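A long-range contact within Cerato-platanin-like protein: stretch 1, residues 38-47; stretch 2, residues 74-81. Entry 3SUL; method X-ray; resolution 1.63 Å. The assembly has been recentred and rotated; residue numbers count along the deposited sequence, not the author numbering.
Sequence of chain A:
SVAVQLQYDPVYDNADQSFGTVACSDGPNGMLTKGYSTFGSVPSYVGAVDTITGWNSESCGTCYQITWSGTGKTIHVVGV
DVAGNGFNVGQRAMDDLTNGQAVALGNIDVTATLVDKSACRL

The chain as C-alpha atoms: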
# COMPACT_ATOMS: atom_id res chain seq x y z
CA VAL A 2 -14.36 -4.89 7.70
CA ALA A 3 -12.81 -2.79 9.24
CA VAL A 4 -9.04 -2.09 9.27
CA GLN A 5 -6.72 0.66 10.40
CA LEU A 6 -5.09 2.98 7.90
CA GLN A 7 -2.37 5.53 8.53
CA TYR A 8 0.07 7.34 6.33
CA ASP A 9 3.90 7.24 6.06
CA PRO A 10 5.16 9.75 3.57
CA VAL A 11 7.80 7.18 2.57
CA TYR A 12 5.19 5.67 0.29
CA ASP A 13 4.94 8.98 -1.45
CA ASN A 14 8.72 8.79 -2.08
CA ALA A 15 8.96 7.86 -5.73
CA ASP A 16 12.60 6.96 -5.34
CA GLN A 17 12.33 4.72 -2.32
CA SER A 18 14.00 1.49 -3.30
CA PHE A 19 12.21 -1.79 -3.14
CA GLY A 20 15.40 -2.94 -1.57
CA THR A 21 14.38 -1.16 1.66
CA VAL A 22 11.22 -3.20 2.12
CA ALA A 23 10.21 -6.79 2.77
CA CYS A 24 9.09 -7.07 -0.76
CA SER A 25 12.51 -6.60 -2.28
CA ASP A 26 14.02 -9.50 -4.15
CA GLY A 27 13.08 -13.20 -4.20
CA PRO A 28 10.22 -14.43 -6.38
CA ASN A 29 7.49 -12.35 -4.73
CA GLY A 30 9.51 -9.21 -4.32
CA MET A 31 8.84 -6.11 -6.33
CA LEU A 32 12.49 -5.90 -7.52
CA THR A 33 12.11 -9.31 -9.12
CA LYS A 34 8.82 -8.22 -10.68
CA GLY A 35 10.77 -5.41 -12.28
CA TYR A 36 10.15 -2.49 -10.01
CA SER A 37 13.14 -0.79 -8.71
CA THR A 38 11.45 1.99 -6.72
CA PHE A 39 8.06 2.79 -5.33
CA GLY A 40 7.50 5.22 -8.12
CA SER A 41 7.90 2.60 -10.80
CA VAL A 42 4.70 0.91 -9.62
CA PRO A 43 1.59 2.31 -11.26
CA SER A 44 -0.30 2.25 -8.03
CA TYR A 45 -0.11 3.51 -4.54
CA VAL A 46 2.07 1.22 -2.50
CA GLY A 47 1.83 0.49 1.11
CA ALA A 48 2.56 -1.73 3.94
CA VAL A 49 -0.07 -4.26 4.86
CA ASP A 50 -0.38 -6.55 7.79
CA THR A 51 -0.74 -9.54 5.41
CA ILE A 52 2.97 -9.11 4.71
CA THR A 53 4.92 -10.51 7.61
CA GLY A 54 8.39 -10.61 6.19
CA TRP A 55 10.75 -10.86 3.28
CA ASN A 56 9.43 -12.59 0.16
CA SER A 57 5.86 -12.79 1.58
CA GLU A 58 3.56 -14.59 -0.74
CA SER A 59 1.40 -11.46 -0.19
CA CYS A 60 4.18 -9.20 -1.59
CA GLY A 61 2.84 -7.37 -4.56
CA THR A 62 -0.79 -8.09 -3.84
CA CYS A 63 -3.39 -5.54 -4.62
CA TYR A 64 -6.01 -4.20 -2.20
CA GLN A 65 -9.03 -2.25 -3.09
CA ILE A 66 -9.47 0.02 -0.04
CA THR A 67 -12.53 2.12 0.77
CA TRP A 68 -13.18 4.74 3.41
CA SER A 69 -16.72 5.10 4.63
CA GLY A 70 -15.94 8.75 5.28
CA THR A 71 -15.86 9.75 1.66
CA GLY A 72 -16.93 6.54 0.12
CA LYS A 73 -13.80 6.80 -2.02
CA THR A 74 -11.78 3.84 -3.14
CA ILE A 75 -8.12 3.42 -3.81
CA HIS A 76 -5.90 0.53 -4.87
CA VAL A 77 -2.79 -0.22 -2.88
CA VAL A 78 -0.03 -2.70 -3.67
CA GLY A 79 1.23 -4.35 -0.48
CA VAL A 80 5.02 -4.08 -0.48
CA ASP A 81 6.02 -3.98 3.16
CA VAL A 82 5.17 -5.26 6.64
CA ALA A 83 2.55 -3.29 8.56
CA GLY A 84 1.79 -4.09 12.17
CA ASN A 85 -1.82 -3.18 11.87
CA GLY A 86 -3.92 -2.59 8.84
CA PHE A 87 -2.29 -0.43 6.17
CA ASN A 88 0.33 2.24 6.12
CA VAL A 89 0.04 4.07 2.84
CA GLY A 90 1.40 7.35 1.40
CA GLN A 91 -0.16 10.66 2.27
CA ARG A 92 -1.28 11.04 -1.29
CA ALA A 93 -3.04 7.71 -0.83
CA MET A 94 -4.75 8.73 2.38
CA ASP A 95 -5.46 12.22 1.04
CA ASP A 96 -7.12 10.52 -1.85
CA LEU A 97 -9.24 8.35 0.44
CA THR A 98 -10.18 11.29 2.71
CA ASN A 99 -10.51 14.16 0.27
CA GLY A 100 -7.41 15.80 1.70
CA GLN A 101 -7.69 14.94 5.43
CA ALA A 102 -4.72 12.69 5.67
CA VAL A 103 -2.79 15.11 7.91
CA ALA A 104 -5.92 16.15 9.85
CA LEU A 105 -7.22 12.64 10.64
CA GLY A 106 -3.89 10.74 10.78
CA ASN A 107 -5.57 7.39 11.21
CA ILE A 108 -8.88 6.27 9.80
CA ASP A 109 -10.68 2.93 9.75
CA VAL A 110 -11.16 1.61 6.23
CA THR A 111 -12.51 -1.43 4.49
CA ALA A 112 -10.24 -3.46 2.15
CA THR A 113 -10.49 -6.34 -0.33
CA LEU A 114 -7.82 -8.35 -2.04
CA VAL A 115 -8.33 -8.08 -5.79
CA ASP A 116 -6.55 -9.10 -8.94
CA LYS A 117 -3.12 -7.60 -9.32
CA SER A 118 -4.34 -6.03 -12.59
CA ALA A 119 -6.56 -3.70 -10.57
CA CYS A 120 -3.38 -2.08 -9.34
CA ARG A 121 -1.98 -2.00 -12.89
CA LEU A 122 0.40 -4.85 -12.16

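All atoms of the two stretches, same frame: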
# COMPACT_ATOMS: atom_id res chain seq x y z
N THR A 38 11.90 1.05 -7.75
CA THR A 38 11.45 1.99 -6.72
C THR A 38 9.95 2.10 -6.64
O THR A 38 9.20 1.65 -7.55
CB THR A 38 11.99 3.38 -6.96
OG1 THR A 38 11.46 3.76 -8.22
CG2 THR A 38 13.48 3.37 -7.12
N PHE A 39 9.52 2.72 -5.58
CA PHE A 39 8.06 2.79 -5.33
C PHE A 39 7.42 3.47 -6.50
O PHE A 39 6.32 3.10 -6.92
CB PHE A 39 7.78 3.60 -4.10
CG PHE A 39 8.12 2.93 -2.82
CD1 PHE A 39 8.58 1.59 -2.74
CD2 PHE A 39 7.85 3.62 -1.63
CE1 PHE A 39 8.87 1.03 -1.48
CE2 PHE A 39 8.09 3.00 -0.40
CZ PHE A 39 8.60 1.76 -0.32
N GLY A 40 8.10 4.46 -7.05
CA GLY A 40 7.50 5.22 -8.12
C GLY A 40 7.38 4.48 -9.44
O GLY A 40 6.60 4.90 -10.29
N SER A 41 8.05 3.35 -9.63
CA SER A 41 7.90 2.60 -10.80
C SER A 41 6.65 1.74 -10.79
O SER A 41 6.34 1.13 -11.77
CB SER A 41 9.15 1.75 -11.12
OG SER A 41 9.28 0.83 -10.03
N VAL A 42 5.94 1.70 -9.68
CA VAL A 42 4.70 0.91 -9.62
C VAL A 42 3.58 1.85 -9.93
O VAL A 42 3.46 2.87 -9.26
CB VAL A 42 4.48 0.30 -8.24
CG1 VAL A 42 3.17 -0.50 -8.16
CG2 VAL A 42 5.67 -0.51 -7.84
N PRO A 43 2.67 1.43 -10.81
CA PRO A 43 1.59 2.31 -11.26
C PRO A 43 0.38 2.27 -10.32
O PRO A 43 -0.77 2.09 -10.72
CB PRO A 43 1.35 1.81 -12.67
CG PRO A 43 1.58 0.32 -12.57
CD PRO A 43 2.81 0.27 -11.68
N SER A 44 0.69 2.35 -9.04
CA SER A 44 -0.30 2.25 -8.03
C SER A 44 0.29 2.88 -6.80
O SER A 44 1.50 2.91 -6.62
CB SER A 44 -0.59 0.77 -7.74
OG SER A 44 -1.61 0.64 -6.80
N TYR A 45 -0.57 3.25 -5.86
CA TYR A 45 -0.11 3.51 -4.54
C TYR A 45 0.45 2.20 -4.03
O TYR A 45 -0.02 1.11 -4.36
CB TYR A 45 -1.27 3.89 -3.60
CG TYR A 45 -2.00 5.15 -3.97
CD1 TYR A 45 -1.31 6.37 -4.03
CD2 TYR A 45 -3.37 5.15 -4.16
CE1 TYR A 45 -1.98 7.54 -4.36
CE2 TYR A 45 -4.07 6.34 -4.51
CZ TYR A 45 -3.33 7.54 -4.57
OH TYR A 45 -4.00 8.69 -4.85
N VAL A 46 1.46 2.34 -3.21
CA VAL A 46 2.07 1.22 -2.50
C VAL A 46 2.04 1.48 -1.02
O VAL A 46 1.99 2.61 -0.53
CB VAL A 46 3.52 0.95 -2.91
CG1 VAL A 46 3.59 0.61 -4.40
CG2 VAL A 46 4.41 2.24 -2.58
N GLY A 47 2.10 0.41 -0.31
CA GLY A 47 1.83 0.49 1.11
C GLY A 47 2.31 -0.73 1.82
O GLY A 47 2.57 -1.83 1.26
N THR A 74 -12.55 5.04 -3.08
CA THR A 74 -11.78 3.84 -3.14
C THR A 74 -10.43 4.09 -3.75
O THR A 74 -10.31 4.81 -4.76
CB THR A 74 -12.58 2.79 -3.93
OG1 THR A 74 -13.80 2.54 -3.25
CG2 THR A 74 -11.76 1.49 -4.04
N ILE A 75 -9.41 3.45 -3.16
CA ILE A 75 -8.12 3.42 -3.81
C ILE A 75 -7.64 1.99 -3.93
O ILE A 75 -8.25 1.07 -3.35
CB ILE A 75 -7.08 4.21 -3.04
CG1 ILE A 75 -6.90 3.67 -1.64
CG2 ILE A 75 -7.53 5.70 -2.89
CD1 ILE A 75 -5.62 4.14 -0.89
N HIS A 76 -6.61 1.79 -4.79
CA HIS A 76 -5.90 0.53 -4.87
C HIS A 76 -4.50 0.67 -4.33
O HIS A 76 -3.78 1.63 -4.62
CB HIS A 76 -5.91 0.04 -6.29
CG HIS A 76 -7.26 -0.37 -6.75
ND1 HIS A 76 -8.17 0.52 -7.30
CD2 HIS A 76 -7.87 -1.58 -6.75
CE1 HIS A 76 -9.28 -0.14 -7.61
NE2 HIS A 76 -9.13 -1.42 -7.27
N VAL A 77 -4.12 -0.23 -3.48
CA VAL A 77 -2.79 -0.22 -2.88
C VAL A 77 -2.11 -1.55 -3.13
O VAL A 77 -2.70 -2.62 -2.95
CB VAL A 77 -2.90 0.14 -1.36
CG1 VAL A 77 -1.53 0.04 -0.70
CG2 VAL A 77 -3.49 1.57 -1.26
N VAL A 78 -0.83 -1.48 -3.50
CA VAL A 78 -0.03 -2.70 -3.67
C VAL A 78 0.72 -2.85 -2.37
O VAL A 78 1.42 -1.92 -1.91
CB VAL A 78 0.97 -2.57 -4.77
CG1 VAL A 78 1.84 -3.86 -4.86
CG2 VAL A 78 0.21 -2.41 -6.03
N GLY A 79 0.57 -4.03 -1.80
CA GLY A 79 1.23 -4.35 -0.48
C GLY A 79 2.70 -4.62 -0.81
O GLY A 79 3.02 -5.43 -1.67
N VAL A 80 3.61 -3.89 -0.15
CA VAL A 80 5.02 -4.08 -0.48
C VAL A 80 5.85 -4.16 0.78
O VAL A 80 7.05 -4.31 0.68
CB VAL A 80 5.59 -2.94 -1.34
CG1 VAL A 80 4.78 -2.79 -2.61
CG2 VAL A 80 5.55 -1.61 -0.59
N ASP A 81 5.23 -3.97 1.94
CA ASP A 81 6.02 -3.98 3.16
C ASP A 81 5.17 -4.49 4.34
O ASP A 81 3.97 -4.60 4.27
CB ASP A 81 6.64 -2.61 3.47
CG ASP A 81 7.86 -2.74 4.37
OD1 ASP A 81 8.29 -3.90 4.60
OD2 ASP A 81 8.35 -1.71 4.81
O HOH W 1 -3.42 3.15 -6.93

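The most unusual feature of this contact lies at G47, where the residue has no side chain and V77 CG1 occupies space a CB would need: an ideal CB would fall 2.9 Å from V77 CG1, a clash. With no such atom present, V77 CG1 comes to 3.7 Å from G47 N, and G47 pairs with G79 at a CA–CA separation of 5.1 Å, glycine against glycine.

The pairing is parallel, V46 lying beside V78 with CA atoms 4.6 Å apart, yet the strand directions are inclined at 44°. Three backbone hydrogen bonds carry it. V78 N donates to Y45 O at 2.8 Å with an N–H...O angle of 164°; G47 N donates to V78 O at 2.9 Å, more bent at 139°; V80 N donates to G47 O at 2.7 Å and 159°. A weak fourth bond, from D81 N to G47 O (3.5 Å, 136°), makes that carbonyl a shared acceptor where the chain turns a corner. CA–H...O contacts supplement the ladder: V77 CA lies 3.4 Å from Y45 O, and V46 CA 3.3 Å from V78 O.

At Y45, water 1 takes the place of a direct bond, accepting from Y45 N at 3.0 Å and donating to H76 O at 2.8 Å. S44 OG donates to the carbonyl of the next residue, Y45 O, at 3.0 Å, so this carbonyl also accepts twice.

Side chains pack on both faces. On the face bearing V46 and V78, V46 CG1 is 4.1 Å from V78 CB, while V46 CB meets V80 CG1 at 4.0 Å. V42 CG1 reaches V78 CG2 at 4.1 Å, extending the apolar contact beyond the paired residues. On the Y45 and V77 face, Y45 CB sits 4.0 Å from V77 CG2, and the tyrosine ring extends to I75, with Y45 CE2 3.9 Å from I75 CG2 in an oblique approach.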